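Local coordinates for activated BY transcription factor SSRB (Salmonella enterica, PDB 2WNW), which belongs to glycosyl hydrolase family 30 and combines a TIM-barrel domain with a beta-sandwich domain, at residues Ile34-Arg39 with Val421-Lys426; Leu393-Phe398 with Arg405-Tyr410; Lys2-Ser7 with Thr439-Gln444. All coordinates share one frame; numbering follows the deposited sequence.

Interaction 1. Residues Ile34-Arg39 with Val421-Lys426; sequences ISVLPR and VLDGDK
One face of the Asp423 carboxylate lies under the Pro38 ring, with Pro38 CD 3.7 Å from OD2, and under Val36 CG2, while at the edge OD1 accepts a hydrogen bond from Trp442 NE1. This group ends a short parallel strand pairing in the beta-sandwich domain, where strand 33-37 runs beside strand 417-423 at 29°. Leu422 is gripped from both ends: its N donates to Ile34 O (2.9 Å), reaching that oxygen from 30° above the carbonyl plane, and its O accepts from Val36 N (2.9 Å) within the plane. Ile34 and Val421 share one face of the sheet, Ser35 and Leu422 the other. With CG1 anti to the carbonyl carbon, Val36 has CG2 in the crowded position between N and C, pressed on Asp423 CB at 3.5 Å, the two side chains crossing at about a right angle. Just beyond, Asp423 to Lys426 form a type II' turn with Gly424 at its second position, which folds the chain into the hairpin with strand 426-432. Past the last direct bond a water carries the pairing on, donating to Val36 O at 2.8 Å and accepting from Gly424 N at 2.9 Å.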
loop_
_atom_site.group_PDB
_atom_site.type_symbol
_atom_site.label_atom_id
_atom_site.label_comp_id
_atom_site.label_asym_id
_atom_site.label_seq_id
_atom_site.Cartn_x
_atom_site.Cartn_y
_atom_site.Cartn_z
ATOM N N ILE A 34 -1.099 -14.948 4.287
ATOM C CA ILE A 34 -0.491 -14.128 3.254
ATOM C C ILE A 34 -1.166 -14.813 2.078
ATOM O O ILE A 34 -0.785 -15.916 1.682
ATOM C CB ILE A 34 1.038 -14.260 3.147
ATOM C CG1 ILE A 34 1.698 -13.459 4.276
ATOM C CG2 ILE A 34 1.501 -13.724 1.786
ATOM C CD1 ILE A 34 3.216 -13.394 4.204
ATOM N N SER A 35 -2.219 -14.184 1.574
ATOM C CA SER A 35 -2.984 -14.741 0.470
ATOM C C SER A 35 -2.372 -14.394 -0.873
ATOM O O SER A 35 -1.991 -13.248 -1.112
ATOM C CB SER A 35 -4.420 -14.217 0.516
ATOM O OG SER A 35 -5.015 -14.479 1.775
ATOM N N VAL A 36 -2.272 -15.389 -1.747
ATOM C CA VAL A 36 -1.726 -15.171 -3.076
ATOM C C VAL A 36 -2.755 -15.596 -4.115
ATOM O O VAL A 36 -3.389 -16.647 -3.986
ATOM C CB VAL A 36 -0.403 -15.953 -3.294
ATOM C CG1 VAL A 36 0.648 -15.468 -2.310
ATOM C CG2 VAL A 36 -0.632 -17.451 -3.130
ATOM N N LEU A 37 -2.938 -14.755 -5.127
ATOM C CA LEU A 37 -3.889 -15.032 -6.197
ATOM C C LEU A 37 -3.156 -14.927 -7.528
ATOM O O LEU A 37 -3.254 -13.919 -8.227
ATOM C CB LEU A 37 -5.053 -14.038 -6.159
ATOM C CG LEU A 37 -5.973 -14.090 -4.936
ATOM C CD1 LEU A 37 -5.272 -13.459 -3.744
ATOM C CD2 LEU A 37 -7.272 -13.349 -5.234
ATOM N N PRO A 38 -2.404 -15.976 -7.890
ATOM C CA PRO A 38 -1.629 -16.039 -9.132
ATOM C C PRO A 38 -2.414 -15.712 -10.397
ATOM O O PRO A 38 -1.856 -15.167 -11.347
ATOM C CB PRO A 38 -1.109 -17.476 -9.139
ATOM C CG PRO A 38 -0.973 -17.793 -7.689
ATOM C CD PRO A 38 -2.238 -17.217 -7.108
ATOM N N ARG A 39 -3.704 -16.035 -10.411
ATOM C CA ARG A 39 -4.525 -15.780 -11.591
ATOM C C ARG A 39 -4.750 -14.300 -11.868
ATOM O O ARG A 39 -5.138 -13.929 -12.974
ATOM C CB ARG A 39 -5.879 -16.492 -11.477
ATOM C CG ARG A 39 -6.819 -15.918 -10.433
ATOM C CD ARG A 39 -8.115 -16.714 -10.385
ATOM N NE ARG A 39 -9.023 -16.231 -9.349
ATOM C CZ ARG A 39 -8.773 -16.295 -8.046
ATOM N NH1 ARG A 39 -7.639 -16.823 -7.610
ATOM N NH2 ARG A 39 -9.663 -15.832 -7.176
ATOM N N VAL A 421 1.170 -19.107 3.806
ATOM C CA VAL A 421 1.010 -18.699 2.418
ATOM C C VAL A 421 -0.169 -19.517 1.913
ATOM O O VAL A 421 -0.112 -20.748 1.877
ATOM C CB VAL A 421 2.261 -19.016 1.583
ATOM C CG1 VAL A 421 2.024 -18.631 0.126
ATOM C CG2 VAL A 421 3.457 -18.254 2.147
ATOM N N LEU A 422 -1.235 -18.824 1.531
ATOM C CA LEU A 422 -2.451 -19.475 1.073
ATOM C C LEU A 422 -2.690 -19.246 -0.415
ATOM O O LEU A 422 -2.881 -18.116 -0.856
ATOM C CB LEU A 422 -3.630 -18.958 1.910
ATOM C CG LEU A 422 -5.030 -19.585 1.861
ATOM C CD1 LEU A 422 -5.771 -19.115 0.635
ATOM C CD2 LEU A 422 -4.920 -21.102 1.901
ATOM N N ASP A 423 -2.663 -20.335 -1.178
ATOM C CA ASP A 423 -2.882 -20.299 -2.620
ATOM C C ASP A 423 -4.075 -21.194 -2.942
ATOM O O ASP A 423 -3.923 -22.405 -3.122
ATOM C CB ASP A 423 -1.641 -20.811 -3.352
ATOM C CG ASP A 423 -1.824 -20.864 -4.859
ATOM O OD1 ASP A 423 -0.921 -21.388 -5.542
ATOM O OD2 ASP A 423 -2.861 -20.383 -5.365
ATOM N N GLY A 424 -5.259 -20.597 -3.013
ATOM C CA GLY A 424 -6.449 -21.377 -3.302
ATOM C C GLY A 424 -6.783 -22.285 -2.134
ATOM O O GLY A 424 -6.972 -21.811 -1.014
ATOM N N ASP A 425 -6.845 -23.590 -2.384
ATOM C CA ASP A 425 -7.164 -24.545 -1.326
ATOM C C ASP A 425 -5.911 -25.198 -0.752
ATOM O O ASP A 425 -5.992 -26.204 -0.045
ATOM C CB ASP A 425 -8.123 -25.618 -1.860
ATOM C CG ASP A 425 -7.446 -26.595 -2.800
ATOM O OD1 ASP A 425 -6.473 -26.204 -3.481
ATOM O OD2 ASP A 425 -7.899 -27.760 -2.871
ATOM N N LYS A 426 -4.752 -24.615 -1.052
ATOM C CA LYS A 426 -3.476 -25.131 -0.567
ATOM C C LYS A 426 -2.750 -24.081 0.274
ATOM O O LYS A 426 -2.867 -22.883 0.017
ATOM C CB LYS A 426 -2.588 -25.524 -1.750
ATOM C CG LYS A 426 -3.172 -26.599 -2.663
ATOM C CD LYS A 426 -3.285 -27.933 -1.945
ATOM C CE LYS A 426 -3.509 -29.078 -2.928
ATOM N NZ LYS A 426 -4.718 -28.869 -3.768
HETATM O O HOH W 1 -5.670 -17.751 -2.799
#

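Interaction 2. Residues Leu393-Phe398 with Arg405-Tyr410; sequences LEEVGF and RVLVVY. With PO4 (phosphate ion), chain C.
Strands 393-398 and 405-410 run antiparallel at 166°, joined by six backbone hydrogen bonds in three hydrogen-bonded pairs, Glu394-Tyr410, Val396-Val408 and Phe398-Val406, so that the two form a regular beta hairpin. Every donor lies in the plane of the carbonyl it meets; the most bent bond, Glu394 N to Tyr410 O, still measures 2.9 Å but has an angle of only 135° at the hydrogen.

Glu394 and Tyr410 reach out side by side from the same face. The acid is extended beyond CG, and its OE1 lies in the plane of the phenol ring at the ring edge, 3.7 Å from Tyr410 CD1, with carboxylate and ring planes 80° apart. Both polar ends are fixed from elsewhere: Glu394 OE2 bonds to His315 ND1 and Tyr410 OH to His311 ND1. On the other face, Glu395 is bent at its second torsion, with CG in the crowded position between N and C. Its OE1 lies 3.7 Å from Leu407 CD1 and bonds to Ser386 OG, while OE2 makes a salt bridge with Lys322. The same methyl, Leu407 CD1, comes within 3.8 Å of the bare CA of Gly397. At the turn end of the hairpin the edge of the Arg405 guanidinium grips a phosphate, probably from the crystallisation liquor, through NE to O1 (3.0 Å) and NH2 to O4 (2.7 Å).

The face of Glu394, Val396 and Tyr410 packs on helix 305-322, a helix of the barrel, with Phe398 edge-to-face on Phe321; the face of Glu395, Leu407 and Val409 meets Ile34 of strand 33-37. Strand 405-411 is flanked in the sheet by strand 437-442.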
loop_
_atom_site.group_PDB
_atom_site.type_symbol
_atom_site.label_atom_id
_atom_site.label_comp_id
_atom_site.label_asym_id
_atom_site.label_seq_id
_atom_site.Cartn_x
_atom_site.Cartn_y
_atom_site.Cartn_z
ATOM N N LEU A 393 4.942 -7.988 7.986
ATOM C CA LEU A 393 5.385 -9.118 7.179
ATOM C C LEU A 393 5.238 -8.604 5.750
ATOM O O LEU A 393 4.175 -8.713 5.137
ATOM C CB LEU A 393 4.497 -10.348 7.412
ATOM C CG LEU A 393 4.871 -11.168 8.650
ATOM C CD1 LEU A 393 3.822 -12.240 8.907
ATOM C CD2 LEU A 393 6.246 -11.797 8.436
ATOM N N GLU A 394 6.309 -7.999 5.247
ATOM C CA GLU A 394 6.329 -7.435 3.905
ATOM C C GLU A 394 6.407 -8.551 2.882
ATOM O O GLU A 394 7.158 -9.509 3.053
ATOM C CB GLU A 394 7.525 -6.488 3.761
ATOM C CG GLU A 394 7.472 -5.300 4.724
ATOM C CD GLU A 394 8.630 -4.334 4.534
ATOM O OE1 GLU A 394 9.149 -4.239 3.405
ATOM O OE2 GLU A 394 9.016 -3.664 5.506
ATOM N N GLU A 395 5.635 -8.427 1.811
ATOM C CA GLU A 395 5.622 -9.468 0.798
ATOM C C GLU A 395 5.191 -8.997 -0.579
ATOM O O GLU A 395 4.426 -8.044 -0.715
ATOM C CB GLU A 395 4.691 -10.597 1.250
ATOM C CG GLU A 395 3.234 -10.164 1.511
ATOM C CD GLU A 395 2.434 -9.946 0.235
ATOM O OE1 GLU A 395 2.703 -10.656 -0.757
ATOM O OE2 GLU A 395 1.523 -9.084 0.222
ATOM N N VAL A 396 5.698 -9.679 -1.601
ATOM C CA VAL A 396 5.332 -9.387 -2.983
ATOM C C VAL A 396 5.582 -10.656 -3.789
ATOM O O VAL A 396 6.579 -11.345 -3.577
ATOM C CB VAL A 396 6.141 -8.204 -3.573
ATOM C CG1 VAL A 396 7.622 -8.538 -3.637
ATOM C CG2 VAL A 396 5.599 -7.849 -4.958
ATOM N N GLY A 397 4.660 -10.978 -4.689
ATOM C CA GLY A 397 4.807 -12.180 -5.489
ATOM C C GLY A 397 4.827 -11.907 -6.976
ATOM O O GLY A 397 4.353 -10.869 -7.434
ATOM N N PHE A 398 5.376 -12.856 -7.727
ATOM C CA PHE A 398 5.486 -12.747 -9.176
ATOM C C PHE A 398 5.132 -14.083 -9.816
ATOM O O PHE A 398 5.135 -15.120 -9.157
ATOM C CB PHE A 398 6.929 -12.442 -9.591
ATOM C CG PHE A 398 7.547 -11.262 -8.895
ATOM C CD1 PHE A 398 7.631 -10.033 -9.536
ATOM C CD2 PHE A 398 8.107 -11.399 -7.628
ATOM C CE1 PHE A 398 8.275 -8.952 -8.929
ATOM C CE2 PHE A 398 8.751 -10.329 -7.010
ATOM C CZ PHE A 398 8.838 -9.102 -7.665
ATOM N N ARG A 405 5.452 -19.683 -9.826
ATOM C CA ARG A 405 5.061 -18.687 -8.835
ATOM C C ARG A 405 6.264 -18.395 -7.934
ATOM O O ARG A 405 7.003 -19.304 -7.560
ATOM C CB ARG A 405 3.890 -19.191 -7.978
ATOM C CG ARG A 405 2.525 -19.238 -8.682
ATOM C CD ARG A 405 2.277 -20.564 -9.407
ATOM N NE ARG A 405 0.889 -20.686 -9.844
ATOM C CZ ARG A 405 0.388 -20.111 -10.931
ATOM N NH1 ARG A 405 1.166 -19.373 -11.712
ATOM N NH2 ARG A 405 -0.899 -20.252 -11.221
ATOM N N VAL A 406 6.462 -17.124 -7.596
ATOM C CA VAL A 406 7.576 -16.720 -6.739
ATOM C C VAL A 406 7.063 -15.724 -5.703
ATOM O O VAL A 406 6.477 -14.708 -6.061
ATOM C CB VAL A 406 8.695 -16.026 -7.556
ATOM C CG1 VAL A 406 9.866 -15.696 -6.649
ATOM C CG2 VAL A 406 9.148 -16.916 -8.700
ATOM N N LEU A 407 7.277 -16.016 -4.423
ATOM C CA LEU A 407 6.826 -15.116 -3.364
ATOM C C LEU A 407 7.978 -14.729 -2.446
ATOM O O LEU A 407 8.671 -15.592 -1.912
ATOM C CB LEU A 407 5.722 -15.771 -2.525
ATOM C CG LEU A 407 5.168 -14.879 -1.408
ATOM C CD1 LEU A 407 4.342 -13.765 -2.027
ATOM C CD2 LEU A 407 4.302 -15.691 -0.446
ATOM N N VAL A 408 8.177 -13.427 -2.268
ATOM C CA VAL A 408 9.230 -12.936 -1.384
ATOM C C VAL A 408 8.558 -12.428 -0.108
ATOM O O VAL A 408 7.603 -11.656 -0.174
ATOM C CB VAL A 408 10.017 -11.766 -2.025
ATOM C CG1 VAL A 408 11.084 -11.272 -1.063
ATOM C CG2 VAL A 408 10.655 -12.216 -3.330
ATOM N N VAL A 409 9.044 -12.880 1.044
ATOM C CA VAL A 409 8.490 -12.457 2.327
ATOM C C VAL A 409 9.637 -12.001 3.217
ATOM O O VAL A 409 10.649 -12.693 3.344
ATOM C CB VAL A 409 7.735 -13.607 3.046
ATOM C CG1 VAL A 409 7.154 -13.099 4.367
ATOM C CG2 VAL A 409 6.620 -14.145 2.154
ATOM N N TYR A 410 9.469 -10.833 3.828
ATOM C CA TYR A 410 10.477 -10.249 4.704
ATOM C C TYR A 410 9.825 -9.820 6.018
ATOM O O TYR A 410 8.855 -9.056 6.024
ATOM C CB TYR A 410 11.118 -9.039 4.006
ATOM C CG TYR A 410 11.836 -8.076 4.929
ATOM C CD1 TYR A 410 11.529 -6.713 4.913
ATOM C CD2 TYR A 410 12.809 -8.522 5.824
ATOM C CE1 TYR A 410 12.171 -5.820 5.766
ATOM C CE2 TYR A 410 13.459 -7.636 6.682
ATOM C CZ TYR A 410 13.133 -6.290 6.648
ATOM O OH TYR A 410 13.763 -5.415 7.499
HETATM P P PO4 C . -2.688 -21.921 -8.522
HETATM O O1 PO4 C . -1.260 -21.772 -8.137
HETATM O O2 PO4 C . -3.164 -23.272 -8.129
HETATM O O3 PO4 C . -3.503 -20.887 -7.830
HETATM O O4 PO4 C . -2.827 -21.752 -9.992
#

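Interaction 3. Residues Lys2-Ser7 with Thr439-Gln444; sequences KGRLIS and TLLWRQ
Leu441 O is the best-held polar atom, with two groups of the N-terminal strand upon it: Arg4 N makes an in-plane hydrogen bond of 2.8 Å, and Gly3 CA adds a CA-H...O contact at 3.0 Å. The glycine, with no side chain and a nearly fully extended backbone, brings its CA this close to the carbonyl. Three further backbone bonds complete the hydrogen-bonded pairs Arg4-Leu441 and Ile6-Thr439 of an antiparallel strand pair that binds the two ends of the chain together.

Leu441 CD1 is where the side chains converge. The Arg4 chain, bent at its third torsion (-68°), swings its guanidinium across the leucine so that one flat face lies over this methyl, with Arg4 NH2 a tight 3.1 Å from CD1; Arg4 NH1 is held by a salt bridge to Glu18. Ile6 CD1 comes to the same methyl at 3.9 Å, crossing the leucine obliquely. On the opposite face of the sheet the CD1 methyls of Leu5 and Leu440 meet at 4.3 Å. Trp442 puts CG in the crowded position between N and C (chi1 79°), and its CB sits 3.4 Å from Lys2 O. Beyond the last paired residues a water links the two segments, accepting from Lys2 N and donating to Arg443 O.

Strand 2-9 has strand 17-25 along its other edge, and strand 437-442 has strand 405-411 along its own. Leu5 and Leu440 touch Val21 of strand 17-25, and also reach strand 426-432 through Leu430 and Ile428, whereas Thr439 bonds through OG1 to His372 of helix 365-374.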
loop_
_atom_site.group_PDB
_atom_site.type_symbol
_atom_site.label_atom_id
_atom_site.label_comp_id
_atom_site.label_asym_id
_atom_site.label_seq_id
_atom_site.Cartn_x
_atom_site.Cartn_y
_atom_site.Cartn_z
ATOM N N LYS A 2 3.999 -28.849 -4.496
ATOM C CA LYS A 2 5.272 -28.726 -3.799
ATOM C C LYS A 2 6.088 -27.560 -4.345
ATOM O O LYS A 2 5.722 -26.947 -5.348
ATOM C CB LYS A 2 6.067 -30.022 -3.945
ATOM C CG LYS A 2 6.285 -30.435 -5.389
ATOM C CD LYS A 2 6.922 -31.809 -5.485
ATOM C CE LYS A 2 7.083 -32.238 -6.936
ATOM N NZ LYS A 2 7.687 -33.600 -7.048
ATOM N N GLY A 3 7.197 -27.256 -3.681
ATOM C CA GLY A 3 8.032 -26.162 -4.139
ATOM C C GLY A 3 9.382 -26.108 -3.460
ATOM O O GLY A 3 9.816 -27.076 -2.839
ATOM N N ARG A 4 10.049 -24.966 -3.590
ATOM C CA ARG A 4 11.353 -24.763 -2.984
ATOM C C ARG A 4 11.288 -23.526 -2.104
ATOM O O ARG A 4 10.662 -22.531 -2.465
ATOM C CB ARG A 4 12.424 -24.561 -4.056
ATOM C CG ARG A 4 12.653 -25.755 -4.966
ATOM C CD ARG A 4 13.883 -25.523 -5.836
ATOM N NE ARG A 4 13.683 -24.466 -6.823
ATOM C CZ ARG A 4 14.656 -23.690 -7.297
ATOM N NH1 ARG A 4 15.902 -23.842 -6.870
ATOM N NH2 ARG A 4 14.384 -22.771 -8.214
ATOM N N LEU A 5 11.934 -23.598 -0.947
ATOM C CA LEU A 5 11.956 -22.484 -0.013
ATOM C C LEU A 5 13.400 -22.052 0.210
ATOM O O LEU A 5 14.248 -22.866 0.566
ATOM C CB LEU A 5 11.323 -22.898 1.320
ATOM C CG LEU A 5 11.267 -21.826 2.415
ATOM C CD1 LEU A 5 10.367 -20.678 1.968
ATOM C CD2 LEU A 5 10.745 -22.439 3.706
ATOM N N ILE A 6 13.675 -20.772 -0.025
ATOM C CA ILE A 6 15.011 -20.214 0.162
ATOM C C ILE A 6 14.891 -19.252 1.336
ATOM O O ILE A 6 14.218 -18.222 1.231
ATOM C CB ILE A 6 15.491 -19.440 -1.086
ATOM C CG1 ILE A 6 15.628 -20.391 -2.283
ATOM C CG2 ILE A 6 16.835 -18.779 -0.802
ATOM C CD1 ILE A 6 14.312 -20.827 -2.879
ATOM N N SER A 7 15.545 -19.587 2.445
ATOM C CA SER A 7 15.458 -18.774 3.650
ATOM C C SER A 7 16.765 -18.160 4.137
ATOM O O SER A 7 17.819 -18.801 4.127
ATOM C CB SER A 7 14.857 -19.611 4.785
ATOM O OG SER A 7 13.661 -20.244 4.370
ATOM N N THR A 439 12.073 -16.768 0.140
ATOM C CA THR A 439 11.527 -16.751 -1.202
ATOM C C THR A 439 10.976 -18.154 -1.434
ATOM O O THR A 439 11.697 -19.146 -1.295
ATOM C CB THR A 439 12.601 -16.431 -2.255
ATOM O OG1 THR A 439 13.193 -15.158 -1.962
ATOM C CG2 THR A 439 11.974 -16.374 -3.644
ATOM N N LEU A 440 9.687 -18.225 -1.747
ATOM C CA LEU A 440 9.009 -19.492 -1.994
ATOM C C LEU A 440 8.743 -19.637 -3.486
ATOM O O LEU A 440 8.202 -18.731 -4.118
ATOM C CB LEU A 440 7.681 -19.531 -1.227
ATOM C CG LEU A 440 6.767 -20.749 -1.402
ATOM C CD1 LEU A 440 7.434 -21.993 -0.827
ATOM C CD2 LEU A 440 5.441 -20.482 -0.698
ATOM N N LEU A 441 9.127 -20.781 -4.042
ATOM C CA LEU A 441 8.944 -21.049 -5.463
ATOM C C LEU A 441 8.072 -22.286 -5.642
ATOM O O LEU A 441 8.289 -23.297 -4.975
ATOM C CB LEU A 441 10.298 -21.308 -6.125
ATOM C CG LEU A 441 11.450 -20.352 -5.813
ATOM C CD1 LEU A 441 12.731 -20.902 -6.423
ATOM C CD2 LEU A 441 11.139 -18.972 -6.358
ATOM N N TRP A 442 7.093 -22.209 -6.538
ATOM C CA TRP A 442 6.223 -23.348 -6.789
ATOM C C TRP A 442 5.450 -23.205 -8.091
ATOM O O TRP A 442 5.428 -22.134 -8.703
ATOM C CB TRP A 442 5.259 -23.553 -5.611
ATOM C CG TRP A 442 4.072 -22.630 -5.564
ATOM C CD1 TRP A 442 2.793 -22.928 -5.928
ATOM C CD2 TRP A 442 4.044 -21.283 -5.070
ATOM N NE1 TRP A 442 1.965 -21.858 -5.687
ATOM C CE2 TRP A 442 2.706 -20.833 -5.160
ATOM C CE3 TRP A 442 5.019 -20.412 -4.558
ATOM C CZ2 TRP A 442 2.314 -19.551 -4.755
ATOM C CZ3 TRP A 442 4.630 -19.136 -4.153
ATOM C CH2 TRP A 442 3.286 -18.719 -4.256
ATOM N N ARG A 443 4.833 -24.302 -8.516
ATOM C CA ARG A 443 4.049 -24.324 -9.745
ATOM C C ARG A 443 2.678 -24.917 -9.460
ATOM O O ARG A 443 2.532 -25.762 -8.578
ATOM C CB ARG A 443 4.759 -25.163 -10.810
ATOM C CG ARG A 443 6.068 -24.572 -11.302
ATOM C CD ARG A 443 6.825 -25.562 -12.176
ATOM N NE ARG A 443 8.092 -25.011 -12.645
ATOM C CZ ARG A 443 8.202 -24.073 -13.579
ATOM N NH1 ARG A 443 7.117 -23.577 -14.157
ATOM N NH2 ARG A 443 9.399 -23.624 -13.925
ATOM N N GLN A 444 1.671 -24.465 -10.198
ATOM C CA GLN A 444 0.316 -24.976 -10.024
ATOM C C GLN A 444 0.371 -26.478 -10.279
ATOM O O GLN A 444 1.213 -26.943 -11.043
ATOM C CB GLN A 444 -0.627 -24.301 -11.025
ATOM C CG GLN A 444 -0.303 -24.605 -12.477
ATOM C CD GLN A 444 -0.965 -23.641 -13.445
ATOM O OE1 GLN A 444 -0.307 -22.768 -14.018
ATOM N NE2 GLN A 444 -2.271 -23.789 -13.629
HETATM O O HOH W 2 3.571 -28.248 -7.663
#

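From the N terminus, residues 2-7 open interaction 3, which closes only at 439-444 and so encloses nearly the whole chain. Inside it lies interaction 1, from 34-39 to 421-426, whose loop contains the eight parallel strands of the barrel. Interaction 2, the hairpin 393-398/405-410, is nested within interaction 1 and closes only a short turn. None of the three cross. All meet in one curled sheet: strand 405-411 of interaction 2 is hydrogen-bonded to strand 437-442 of interaction 3, and Ile34 CD1 packs on Val409 CG1 at 4.0 Å. Chain segments from before and after the barrel are thereby built into a single sandwich.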